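Local coordinates for DNA repair and telomere maintenance protein nbs1 (PDB 3HUF) that recognises phosphorylated partners such as Ctp1 through its FHA and BRCT domains and, within the MRN complex, helps repair DNA double-strand breaks, at residues A168-T173 and Q296-I301; Q214-S217 and D221-N224; C231-T236 and H242-L247. All coordinates share one frame; numbering follows the deposited sequence.

Contact 1 (A168-T173 and Q296-I301); sequences AFLKKT and QLWKII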
ATOM      1  N   ALA A 168       3.500   9.254   7.625  1.00 37.56           N
ATOM      2  CA  ALA A 168       3.800   8.017   6.922  1.00 37.74           C
ATOM      3  C   ALA A 168       5.058   7.351   7.468  1.00 38.17           C
ATOM      4  O   ALA A 168       5.077   6.142   7.704  1.00 38.04           O
ATOM      5  CB  ALA A 168       3.945   8.264   5.448  1.00 37.73           C
ATOM      6  N   PHE A 169       6.110   8.142   7.664  1.00 38.11           N
ATOM      7  CA  PHE A 169       7.351   7.639   8.247  1.00 38.18           C
ATOM      8  C   PHE A 169       7.123   6.945   9.594  1.00 38.94           C
ATOM      9  O   PHE A 169       7.634   5.848   9.849  1.00 38.75           O
ATOM     10  CB  PHE A 169       8.324   8.805   8.441  1.00 37.50           C
ATOM     11  CG  PHE A 169       9.693   8.382   8.833  1.00 36.45           C
ATOM     12  CD1 PHE A 169      10.544   7.806   7.901  1.00 35.45           C
ATOM     13  CD2 PHE A 169      10.145   8.564  10.137  1.00 36.31           C
ATOM     14  CE1 PHE A 169      11.822   7.423   8.254  1.00 34.77           C
ATOM     15  CE2 PHE A 169      11.419   8.186  10.491  1.00 36.17           C
ATOM     16  CZ  PHE A 169      12.258   7.611   9.554  1.00 35.66           C
ATOM     17  N   LEU A 170       6.352   7.607  10.455  1.00 39.86           N
ATOM     18  CA  LEU A 170       6.113   7.125  11.806  1.00 40.05           C
ATOM     19  C   LEU A 170       5.250   5.870  11.883  1.00 40.88           C
ATOM     20  O   LEU A 170       5.523   4.998  12.708  1.00 40.97           O
ATOM     21  CB  LEU A 170       5.523   8.233  12.674  1.00 40.02           C
ATOM     22  CG  LEU A 170       6.556   9.259  13.135  1.00 39.62           C
ATOM     23  CD1 LEU A 170       5.858  10.489  13.648  1.00 38.60           C
ATOM     24  CD2 LEU A 170       7.431   8.658  14.214  1.00 38.67           C
ATOM     25  N   LYS A 171       4.224   5.768  11.037  1.00 41.55           N
ATOM     26  CA  LYS A 171       3.402   4.550  11.032  1.00 42.76           C
ATOM     27  C   LYS A 171       4.002   3.413  10.177  1.00 42.34           C
ATOM     28  O   LYS A 171       3.330   2.433   9.850  1.00 42.48           O
ATOM     29  CB  LYS A 171       1.902   4.829  10.735  1.00 42.83           C
ATOM     30  CG  LYS A 171       1.586   5.830   9.637  1.00 44.43           C
ATOM     31  CD  LYS A 171       0.093   5.810   9.284  1.00 47.21           C
ATOM     32  CE  LYS A 171      -0.168   6.359   7.865  1.00 49.28           C
ATOM     33  NZ  LYS A 171      -1.498   5.888   7.315  1.00 50.01           N
ATOM     34  N   LYS A 172       5.283   3.566   9.837  1.00 41.68           N
ATOM     35  CA  LYS A 172       6.090   2.544   9.153  1.00 41.37           C
ATOM     36  C   LYS A 172       5.671   2.237   7.719  1.00 40.85           C
ATOM     37  O   LYS A 172       5.902   1.140   7.200  1.00 40.88           O
ATOM     38  CB  LYS A 172       6.247   1.282  10.013  1.00 42.11           C
ATOM     39  CG  LYS A 172       7.075   1.537  11.277  1.00 44.22           C
ATOM     40  CD  LYS A 172       6.763   0.540  12.378  1.00 48.05           C
ATOM     41  CE  LYS A 172       7.731   0.710  13.534  1.00 50.72           C
ATOM     42  NZ  LYS A 172       7.614  -0.413  14.516  1.00 53.71           N
ATOM     43  N   THR A 173       5.052   3.227   7.084  1.00 40.02           N
ATOM     44  CA  THR A 173       4.716   3.153   5.677  1.00 39.34           C
ATOM     45  C   THR A 173       6.017   3.298   4.883  1.00 38.77           C
ATOM     46  O   THR A 173       6.959   3.931   5.351  1.00 38.77           O
ATOM     47  CB  THR A 173       3.736   4.265   5.327  1.00 39.21           C
ATOM     48  OG1 THR A 173       2.617   4.170   6.209  1.00 39.06           O
ATOM     49  CG2 THR A 173       3.241   4.155   3.900  1.00 38.86           C
ATOM     50  N   GLN A 296       7.174  22.282  13.595  1.00 46.19           N
ATOM     51  CA  GLN A 296       8.174  22.735  14.560  1.00 46.18           C
ATOM     52  C   GLN A 296       8.597  21.608  15.502  1.00 46.33           C
ATOM     53  O   GLN A 296       9.763  21.512  15.891  1.00 45.99           O
ATOM     54  CB  GLN A 296       7.642  23.922  15.356  1.00 46.35           C
ATOM     55  CG  GLN A 296       7.645  25.244  14.587  1.00 46.52           C
ATOM     56  CD  GLN A 296       6.784  26.320  15.254  1.00 46.12           C
ATOM     57  OE1 GLN A 296       5.620  26.087  15.585  1.00 44.57           O
ATOM     58  NE2 GLN A 296       7.355  27.506  15.440  1.00 44.61           N
ATOM     59  N   LEU A 297       7.637  20.753  15.848  1.00 46.59           N
ATOM     60  CA  LEU A 297       7.862  19.608  16.730  1.00 47.00           C
ATOM     61  C   LEU A 297       8.762  18.548  16.084  1.00 47.27           C
ATOM     62  O   LEU A 297       9.554  17.908  16.774  1.00 47.28           O
ATOM     63  CB  LEU A 297       6.519  18.972  17.105  1.00 47.13           C
ATOM     64  CG  LEU A 297       6.132  18.691  18.558  1.00 47.02           C
ATOM     65  CD1 LEU A 297       5.068  17.601  18.580  1.00 46.98           C
ATOM     66  CD2 LEU A 297       7.315  18.295  19.418  1.00 47.29           C
ATOM     67  N   TRP A 298       8.619  18.360  14.770  1.00 47.69           N
ATOM     68  CA  TRP A 298       9.451  17.433  13.994  1.00 48.30           C
ATOM     69  C   TRP A 298      10.919  17.875  13.986  1.00 49.40           C
ATOM     70  O   TRP A 298      11.819  17.043  14.104  1.00 49.09           O
ATOM     71  CB  TRP A 298       8.917  17.326  12.569  1.00 47.90           C
ATOM     72  CG  TRP A 298       9.576  16.291  11.692  1.00 47.41           C
ATOM     73  CD1 TRP A 298      10.509  16.519  10.719  1.00 47.40           C
ATOM     74  CD2 TRP A 298       9.333  14.871  11.688  1.00 47.14           C
ATOM     75  NE1 TRP A 298      10.863  15.333  10.109  1.00 47.02           N
ATOM     76  CE2 TRP A 298      10.159  14.308  10.685  1.00 46.60           C
ATOM     77  CE3 TRP A 298       8.496  14.023  12.427  1.00 47.35           C
ATOM     78  CZ2 TRP A 298      10.185  12.935  10.416  1.00 45.75           C
ATOM     79  CZ3 TRP A 298       8.517  12.649  12.151  1.00 46.70           C
ATOM     80  CH2 TRP A 298       9.356  12.124  11.151  1.00 46.46           C
ATOM     81  N   LYS A 299      11.148  19.182  13.868  1.00 50.62           N
ATOM     82  CA  LYS A 299      12.502  19.739  13.905  1.00 52.75           C
ATOM     83  C   LYS A 299      13.246  19.364  15.185  1.00 53.87           C
ATOM     84  O   LYS A 299      14.437  19.065  15.148  1.00 53.70           O
ATOM     85  CB  LYS A 299      12.477  21.262  13.725  1.00 52.58           C
ATOM     86  CG  LYS A 299      11.885  21.689  12.394  1.00 53.22           C
ATOM     87  CD  LYS A 299      12.126  23.151  12.091  1.00 54.66           C
ATOM     88  CE  LYS A 299      11.711  23.455  10.658  1.00 55.32           C
ATOM     89  NZ  LYS A 299      12.455  24.611  10.079  1.00 55.97           N
ATOM     90  N   ILE A 300      12.521  19.358  16.301  1.00 55.67           N
ATOM     91  CA  ILE A 300      13.072  18.988  17.604  1.00 57.44           C
ATOM     92  C   ILE A 300      13.179  17.467  17.734  1.00 58.75           C
ATOM     93  O   ILE A 300      14.115  16.944  18.343  1.00 59.00           O
ATOM     94  CB  ILE A 300      12.206  19.553  18.772  1.00 57.22           C
ATOM     95  CG1 ILE A 300      11.868  21.030  18.536  1.00 57.12           C
ATOM     96  CG2 ILE A 300      12.916  19.379  20.114  1.00 57.39           C
ATOM     97  CD1 ILE A 300      10.759  21.578  19.443  1.00 56.14           C
ATOM     98  N   ILE A 301      12.219  16.765  17.143  1.00 60.41           N
ATOM     99  CA  ILE A 301      12.104  15.311  17.279  1.00 62.29           C
ATOM    100  C   ILE A 301      13.270  14.583  16.605  1.00 63.68           C
ATOM    101  O   ILE A 301      13.604  13.445  16.960  1.00 63.86           O
ATOM    102  CB  ILE A 301      10.721  14.839  16.778  1.00 62.07           C
ATOM    103  CG1 ILE A 301       9.987  14.112  17.892  1.00 62.16           C
ATOM    104  CG2 ILE A 301      10.791  14.038  15.477  1.00 62.48           C
ATOM    105  CD1 ILE A 301       8.689  14.767  18.190  1.00 61.97           C
TER
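Between the two BRCT domains of Nbs1, Phe169 and Leu170 at the end of helix 163-170 meet the indole of Trp298 on helix 294-302, a small instance of how tandem BRCT modules are joined by side chains from helices of both repeats. The backbones stand well apart, Leu170 CA and Trp298 CA being separated by 11.1 Å, and it is the length of the tryptophan that spans the gap. With its CG anti to the backbone N (chi1 -173°), Trp298 extends its six-membered ring toward helix 163-170 and presents the rim. Trp298 CH2 lies 3.8 Å from Phe169 CD2, which sits at the indole edge near its plane, and the two side chains cross at about a right angle. The neighbouring rim atom, Trp298 CZ3, is met by Leu170 CD1 at 3.7 Å, again close to the indole plane. Here the leucine and the tryptophan run alongside each other in opposite directions. The segments have 122 residues between them and lie in different repeats: 168-173 falls in BRCT 1 and 296-301 in BRCT 2, and the three touching residues are all buried. The indole is also held from other directions. Ile301 CG2, one turn further along the same helix, rests 3.7 Å above one face, displaced toward the rim, while Trp298 NE1 donates a hydrogen bond to Gln214 O in the loop that follows helix 198-209, which satisfies the buried N-H and restricts the ring's rotation. Phe169 in turn meets the ring of Phe215. Just beyond the touching residues helix 163-170 ends in a Schellman motif, with Lys172 at positive phi as the C-prime residue and Thr173 N bonded to Ala168 O at 3.0 Å.

Contact 2 (Q214-S217 and D221-N224); sequences QFPS and DCIN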
ATOM      1  N   GLN A 214      15.813  15.735   6.912  1.00 40.99           N
ATOM      2  CA  GLN A 214      14.400  15.803   7.204  1.00 41.28           C
ATOM      3  C   GLN A 214      13.951  14.489   7.851  1.00 41.45           C
ATOM      4  O   GLN A 214      12.819  14.374   8.321  1.00 40.87           O
ATOM      5  CB  GLN A 214      13.603  16.089   5.922  1.00 41.41           C
ATOM      6  CG  GLN A 214      13.867  17.478   5.315  1.00 40.73           C
ATOM      7  CD  GLN A 214      13.384  18.611   6.218  1.00 41.18           C
ATOM      8  OE1 GLN A 214      12.210  18.665   6.587  1.00 39.94           O
ATOM      9  NE2 GLN A 214      14.297  19.516   6.578  1.00 39.25           N
ATOM     10  N   PHE A 215      14.857  13.511   7.873  1.00 41.83           N
ATOM     11  CA  PHE A 215      14.584  12.196   8.453  1.00 42.46           C
ATOM     12  C   PHE A 215      15.666  11.807   9.446  1.00 43.75           C
ATOM     13  O   PHE A 215      16.830  12.161   9.256  1.00 43.55           O
ATOM     14  CB  PHE A 215      14.545  11.125   7.368  1.00 41.44           C
ATOM     15  CG  PHE A 215      13.377  11.239   6.441  1.00 40.39           C
ATOM     16  CD1 PHE A 215      13.498  11.915   5.232  1.00 37.98           C
ATOM     17  CD2 PHE A 215      12.152  10.654   6.777  1.00 38.20           C
ATOM     18  CE1 PHE A 215      12.422  12.017   4.379  1.00 37.80           C
ATOM     19  CE2 PHE A 215      11.068  10.750   5.946  1.00 36.47           C
ATOM     20  CZ  PHE A 215      11.185  11.421   4.741  1.00 37.24           C
ATOM     21  N   PRO A 216      15.290  11.068  10.509  1.00 45.26           N
ATOM     22  CA  PRO A 216      16.323  10.394  11.292  1.00 46.44           C
ATOM     23  C   PRO A 216      16.605   9.024  10.670  1.00 47.51           C
ATOM     24  O   PRO A 216      16.130   8.751   9.564  1.00 47.68           O
ATOM     25  CB  PRO A 216      15.686  10.266  12.677  1.00 46.23           C
ATOM     26  CG  PRO A 216      14.219  10.174  12.407  1.00 45.82           C
ATOM     27  CD  PRO A 216      13.941  10.832  11.062  1.00 45.50           C
ATOM     28  N   SER A 217      17.368   8.181  11.364  1.00 48.72           N
ATOM     29  CA  SER A 217      17.750   6.864  10.835  1.00 49.79           C
ATOM     30  C   SER A 217      16.573   5.909  10.578  1.00 50.41           C
ATOM     31  O   SER A 217      16.540   5.197   9.563  1.00 50.85           O
ATOM     32  CB  SER A 217      18.780   6.202  11.762  1.00 49.84           C
ATOM     33  OG  SER A 217      20.058   6.820  11.638  1.00 50.17           O
ATOM     34  N   ASP A 221      13.577   5.129  16.256  1.00 56.29           N
ATOM     35  CA  ASP A 221      14.158   6.124  17.162  1.00 56.60           C
ATOM     36  C   ASP A 221      13.243   7.341  17.400  1.00 56.54           C
ATOM     37  O   ASP A 221      13.346   8.026  18.425  1.00 56.45           O
ATOM     38  CB  ASP A 221      15.608   6.516  16.790  1.00 56.93           C
ATOM     39  CG  ASP A 221      15.838   6.633  15.295  1.00 57.85           C
ATOM     40  OD1 ASP A 221      15.092   7.387  14.634  1.00 59.78           O
ATOM     41  OD2 ASP A 221      16.789   5.991  14.788  1.00 57.36           O
ATOM     42  N   CYS A 222      12.331   7.579  16.457  1.00 56.35           N
ATOM     43  CA  CYS A 222      11.345   8.657  16.568  1.00 56.17           C
ATOM     44  C   CYS A 222      10.196   8.296  17.494  1.00 55.48           C
ATOM     45  O   CYS A 222       9.701   9.142  18.245  1.00 55.54           O
ATOM     46  CB  CYS A 222      10.782   9.001  15.189  1.00 56.35           C
ATOM     47  SG  CYS A 222      11.454  10.488  14.476  1.00 57.92           S
ATOM     48  N   ILE A 223       9.785   7.032  17.423  1.00 54.95           N
ATOM     49  CA  ILE A 223       8.635   6.514  18.163  1.00 54.36           C
ATOM     50  C   ILE A 223       8.887   6.527  19.671  1.00 54.16           C
ATOM     51  O   ILE A 223       9.907   6.017  20.142  1.00 54.33           O
ATOM     52  CB  ILE A 223       8.220   5.111  17.632  1.00 54.28           C
ATOM     53  CG1 ILE A 223       7.400   5.267  16.346  1.00 53.85           C
ATOM     54  CG2 ILE A 223       7.413   4.323  18.672  1.00 54.41           C
ATOM     55  CD1 ILE A 223       7.530   4.106  15.378  1.00 53.11           C
ATOM     56  N   ASN A 224       7.957   7.149  20.399  1.00 53.82           N
ATOM     57  CA  ASN A 224       8.043   7.378  21.854  1.00 53.65           C
ATOM     58  C   ASN A 224       9.208   8.237  22.361  1.00 53.21           C
ATOM     59  O   ASN A 224       9.652   8.070  23.501  1.00 53.47           O
ATOM     60  CB  ASN A 224       7.948   6.068  22.647  1.00 53.76           C
ATOM     61  CG  ASN A 224       6.528   5.742  23.061  1.00 54.46           C
ATOM     62  OD1 ASN A 224       5.671   5.462  22.222  1.00 56.03           O
ATOM     63  ND2 ASN A 224       6.271   5.777  24.363  1.00 55.63           N
TER
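Pro216 and Asp221 bury the most surface here, and they meet with the proline ring against one oxygen of the carboxylate: Asp221 OD1 lies 3.5 Å from Pro216 CB and 3.7 Å from Pro216 CG. The side chains pass at a slant, and because OD1 faces ring carbons the contact is van der Waals in kind. Asp221 CG sits between its backbone N and carbonyl carbon (chi1 39°), which turns the carboxylate back over the preceding loop and brings its other oxygen, OD2, to 3.6 Å from Ser217 CB; OD2 is also hydrogen-bonded to a residue adjoining the segments. Cys222 supplies the buried side: its SG approaches Pro216 CG at 3.5 Å, a sulfur set against a ring methylene. These residues form a short reversal on the connection between the two four-stranded parallel sheets, where the loop following helix 198-209 enters the short, weakly bonded helix 219-222 and doubles back within a few residues. Ser218 OG accepts a hydrogen bond from Asp221 N, so a serine side chain holds a backbone N-H near the start of that helix. Cys222 and Pro216 also lie against helix 163-170, touching Leu170 and Phe169 respectively, while Asp221 and Ser217 form the exposed side of the turn.

Contact 3 (C231-T236 and H242-L247); sequences CAMLNT and HLLELL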
ATOM      1  N   CYS A 231       0.333  17.114  25.776  1.00 45.88           N
ATOM      2  CA  CYS A 231      -0.038  18.233  24.923  1.00 45.81           C
ATOM      3  C   CYS A 231      -1.550  18.409  24.802  1.00 46.02           C
ATOM      4  O   CYS A 231      -2.317  17.664  25.408  1.00 46.01           O
ATOM      5  CB  CYS A 231       0.614  18.092  23.537  1.00 45.70           C
ATOM      6  SG  CYS A 231      -0.096  16.826  22.449  1.00 44.59           S
ATOM      7  N   ALA A 232      -1.961  19.406  24.016  1.00 46.61           N
ATOM      8  CA  ALA A 232      -3.367  19.649  23.707  1.00 47.18           C
ATOM      9  C   ALA A 232      -3.547  20.213  22.295  1.00 47.66           C
ATOM     10  O   ALA A 232      -2.739  21.030  21.859  1.00 47.65           O
ATOM     11  CB  ALA A 232      -3.957  20.606  24.729  1.00 47.05           C
ATOM     12  N   MET A 233      -4.586  19.778  21.575  1.00 48.33           N
ATOM     13  CA  MET A 233      -5.014  20.502  20.361  1.00 49.12           C
ATOM     14  C   MET A 233      -6.519  20.566  20.076  1.00 49.51           C
ATOM     15  O   MET A 233      -7.313  19.805  20.639  1.00 49.16           O
ATOM     16  CB  MET A 233      -4.214  20.129  19.088  1.00 49.45           C
ATOM     17  CG  MET A 233      -4.212  18.713  18.630  1.00 50.27           C
ATOM     18  SD  MET A 233      -4.363  18.574  16.819  1.00 54.42           S
ATOM     19  CE  MET A 233      -2.689  18.811  16.251  1.00 52.06           C
ATOM     20  N   LEU A 234      -6.869  21.498  19.184  1.00 50.17           N
ATOM     21  CA  LEU A 234      -8.247  21.836  18.815  1.00 50.92           C
ATOM     22  C   LEU A 234      -8.803  20.891  17.756  1.00 51.09           C
ATOM     23  O   LEU A 234      -8.267  20.808  16.650  1.00 51.32           O
ATOM     24  CB  LEU A 234      -8.303  23.294  18.304  1.00 51.19           C
ATOM     25  CG  LEU A 234      -9.590  24.092  17.985  1.00 51.36           C
ATOM     26  CD1 LEU A 234     -10.454  23.487  16.843  1.00 51.10           C
ATOM     27  CD2 LEU A 234     -10.431  24.343  19.226  1.00 51.49           C
ATOM     28  N   ASN A 235      -9.905  20.221  18.093  1.00 51.36           N
ATOM     29  CA  ASN A 235     -10.534  19.209  17.237  1.00 51.67           C
ATOM     30  C   ASN A 235      -9.516  18.340  16.533  1.00 51.09           C
ATOM     31  O   ASN A 235      -9.458  18.310  15.298  1.00 51.04           O
ATOM     32  CB  ASN A 235     -11.492  19.839  16.213  1.00 52.30           C
ATOM     33  CG  ASN A 235     -12.261  18.788  15.379  1.00 54.43           C
ATOM     34  OD1 ASN A 235     -12.093  17.566  15.551  1.00 56.25           O
ATOM     35  ND2 ASN A 235     -13.104  19.275  14.466  1.00 56.52           N
ATOM     36  N   THR A 236      -8.691  17.654  17.316  1.00 50.55           N
ATOM     37  CA  THR A 236      -7.704  16.766  16.725  1.00 49.78           C
ATOM     38  C   THR A 236      -8.421  15.713  15.884  1.00 48.93           C
ATOM     39  O   THR A 236      -9.358  15.047  16.344  1.00 49.13           O
ATOM     40  CB  THR A 236      -6.769  16.109  17.778  1.00 49.80           C
ATOM     41  OG1 THR A 236      -7.161  14.755  18.025  1.00 50.79           O
ATOM     42  CG2 THR A 236      -6.804  16.873  19.066  1.00 49.54           C
ATOM     43  N   HIS A 242      -3.139  10.222  16.462  1.00 38.85           N
ATOM     44  CA  HIS A 242      -2.316   9.027  16.359  1.00 38.70           C
ATOM     45  C   HIS A 242      -0.844   9.367  16.111  1.00 38.17           C
ATOM     46  O   HIS A 242       0.043   8.709  16.645  1.00 37.98           O
ATOM     47  CB  HIS A 242      -2.851   8.058  15.309  1.00 38.33           C
ATOM     48  CG  HIS A 242      -2.082   6.775  15.232  1.00 40.05           C
ATOM     49  ND1 HIS A 242      -1.771   6.028  16.349  1.00 41.67           N
ATOM     50  CD2 HIS A 242      -1.558   6.107  14.175  1.00 41.41           C
ATOM     51  CE1 HIS A 242      -1.089   4.956  15.983  1.00 42.26           C
ATOM     52  NE2 HIS A 242      -0.937   4.985  14.672  1.00 41.55           N
ATOM     53  N   LEU A 243      -0.604  10.394  15.306  1.00 37.86           N
ATOM     54  CA  LEU A 243       0.735  10.921  15.087  1.00 38.26           C
ATOM     55  C   LEU A 243       1.391  11.314  16.427  1.00 37.74           C
ATOM     56  O   LEU A 243       2.513  10.882  16.715  1.00 37.23           O
ATOM     57  CB  LEU A 243       0.683  12.093  14.087  1.00 38.38           C
ATOM     58  CG  LEU A 243       1.874  13.008  13.753  1.00 40.55           C
ATOM     59  CD1 LEU A 243       3.190  12.327  13.857  1.00 42.59           C
ATOM     60  CD2 LEU A 243       1.709  13.556  12.351  1.00 40.45           C
ATOM     61  N   LEU A 244       0.677  12.086  17.244  1.00 37.73           N
ATOM     62  CA  LEU A 244       1.186  12.515  18.554  1.00 38.44           C
ATOM     63  C   LEU A 244       1.316  11.371  19.564  1.00 39.03           C
ATOM     64  O   LEU A 244       2.263  11.344  20.350  1.00 39.12           O
ATOM     65  CB  LEU A 244       0.349  13.663  19.125  1.00 38.14           C
ATOM     66  CG  LEU A 244       0.204  14.873  18.204  1.00 38.32           C
ATOM     67  CD1 LEU A 244      -0.864  15.802  18.741  1.00 38.07           C
ATOM     68  CD2 LEU A 244       1.542  15.612  18.018  1.00 38.81           C
ATOM     69  N   GLU A 245       0.361  10.443  19.543  1.00 39.89           N
ATOM     70  CA  GLU A 245       0.487   9.177  20.268  1.00 40.90           C
ATOM     71  C   GLU A 245       1.804   8.479  19.951  1.00 40.99           C
ATOM     72  O   GLU A 245       2.536   8.099  20.859  1.00 40.57           O
ATOM     73  CB  GLU A 245      -0.639   8.228  19.882  1.00 41.40           C
ATOM     74  CG  GLU A 245      -1.663   7.998  20.952  1.00 44.05           C
ATOM     75  CD  GLU A 245      -2.625   6.878  20.590  1.00 46.52           C
ATOM     76  OE1 GLU A 245      -3.408   6.487  21.480  1.00 47.47           O
ATOM     77  OE2 GLU A 245      -2.598   6.391  19.428  1.00 48.37           O
ATOM     78  N   LEU A 246       2.088   8.310  18.654  1.00 41.13           N
ATOM     79  CA  LEU A 246       3.322   7.670  18.191  1.00 41.34           C
ATOM     80  C   LEU A 246       4.602   8.331  18.714  1.00 41.50           C
ATOM     81  O   LEU A 246       5.637   7.672  18.796  1.00 41.30           O
ATOM     82  CB  LEU A 246       3.357   7.557  16.665  1.00 41.47           C
ATOM     83  CG  LEU A 246       2.317   6.607  16.051  1.00 41.94           C
ATOM     84  CD1 LEU A 246       2.434   6.547  14.533  1.00 40.82           C
ATOM     85  CD2 LEU A 246       2.395   5.204  16.672  1.00 44.47           C
ATOM     86  N   LEU A 247       4.515   9.612  19.085  1.00 41.47           N
ATOM     87  CA  LEU A 247       5.630  10.329  19.694  1.00 41.50           C
ATOM     88  C   LEU A 247       5.659  10.109  21.206  1.00 41.56           C
ATOM     89  O   LEU A 247       6.557  10.591  21.890  1.00 41.44           O
ATOM     90  CB  LEU A 247       5.565  11.827  19.364  1.00 41.46           C
ATOM     91  CG  LEU A 247       5.531  12.199  17.874  1.00 42.07           C
ATOM     92  CD1 LEU A 247       5.356  13.701  17.664  1.00 41.72           C
ATOM     93  CD2 LEU A 247       6.773  11.694  17.135  1.00 42.85           C
TER
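The 2.9 Å hydrogen bond from Leu246 N to His242 O closes the turn of helix 238-246 that carries Leu244 against Cys231 and Met233 of strand 230-234. Leu244 does the touching with a single methyl. Its CG is anti to the carbonyl carbon (chi1 -54°), and CD1 is thereby brought 3.9 Å from Cys231 SG. The same methyl faces Met233 CE at 4.3 Å, a looser approach, so one branch of the leucine meets two sulfur-bearing side chains. Cys231 and Met233, two apart in the strand, both direct their CB toward the helix, whereas that of the intervening Ala232 points away. The strand and helix belong to the beta-alpha-beta unit of 230-234, 238-246 and 250-254 in the second BRCT domain, whose four-stranded parallel sheet has 230-234 as an inner strand. Cys231 is bonded through its backbone to Arg250 and Ser252 on the neighbouring strand, and Leu244 also packs on Ile251, Val272 and Leu297. The polar chemistry of the segment lies elsewhere on the helix. His242 ND1 donates to Glu245 OE2 at 3.2 Å in a nearly straight bond, 170° at the hydrogen, with the carboxylate oxygen only 4° out of the imidazole plane and met almost end-on. Leu246 CG lies 3.8 Å above one face of that imidazole, toward its rim. The in-plane bond sets how the ring is turned, and the leucine carbon lies against one face; the glutamate would be expected to favour a positively charged histidine. Across the contact itself a cysteine sulfur and a methionine methyl both meet one leucine methyl, which is consistent with helix and sheet being held here by dispersion and by the exclusion of water.

Contacts 1 and 3 are buried, while contact 2 is only partly so and has an exposed side carrying Asp221 and Ser217. Contact 3 lies within one BRCT repeat and joins helix to sheet; contact 1 joins the two repeats; contact 2 lies on the chain connecting the two parallel sheets. Their centres fall about 6 Å (1 and 2), 12 Å (1 and 3) and 17 Å (2 and 3) apart, and all three adjoin one another. Leu170 touches residues of both other contacts, and a probable hydrogen bond from Asn224 N to Leu246 O (2.9 Å) joins 221-224 to 242-247. Contact 1 is hydrocarbon against an indole rim, contact 3 thiol and methyl groups, and contact 2 alone adds a carboxylate, beside a buried cysteine sulfur.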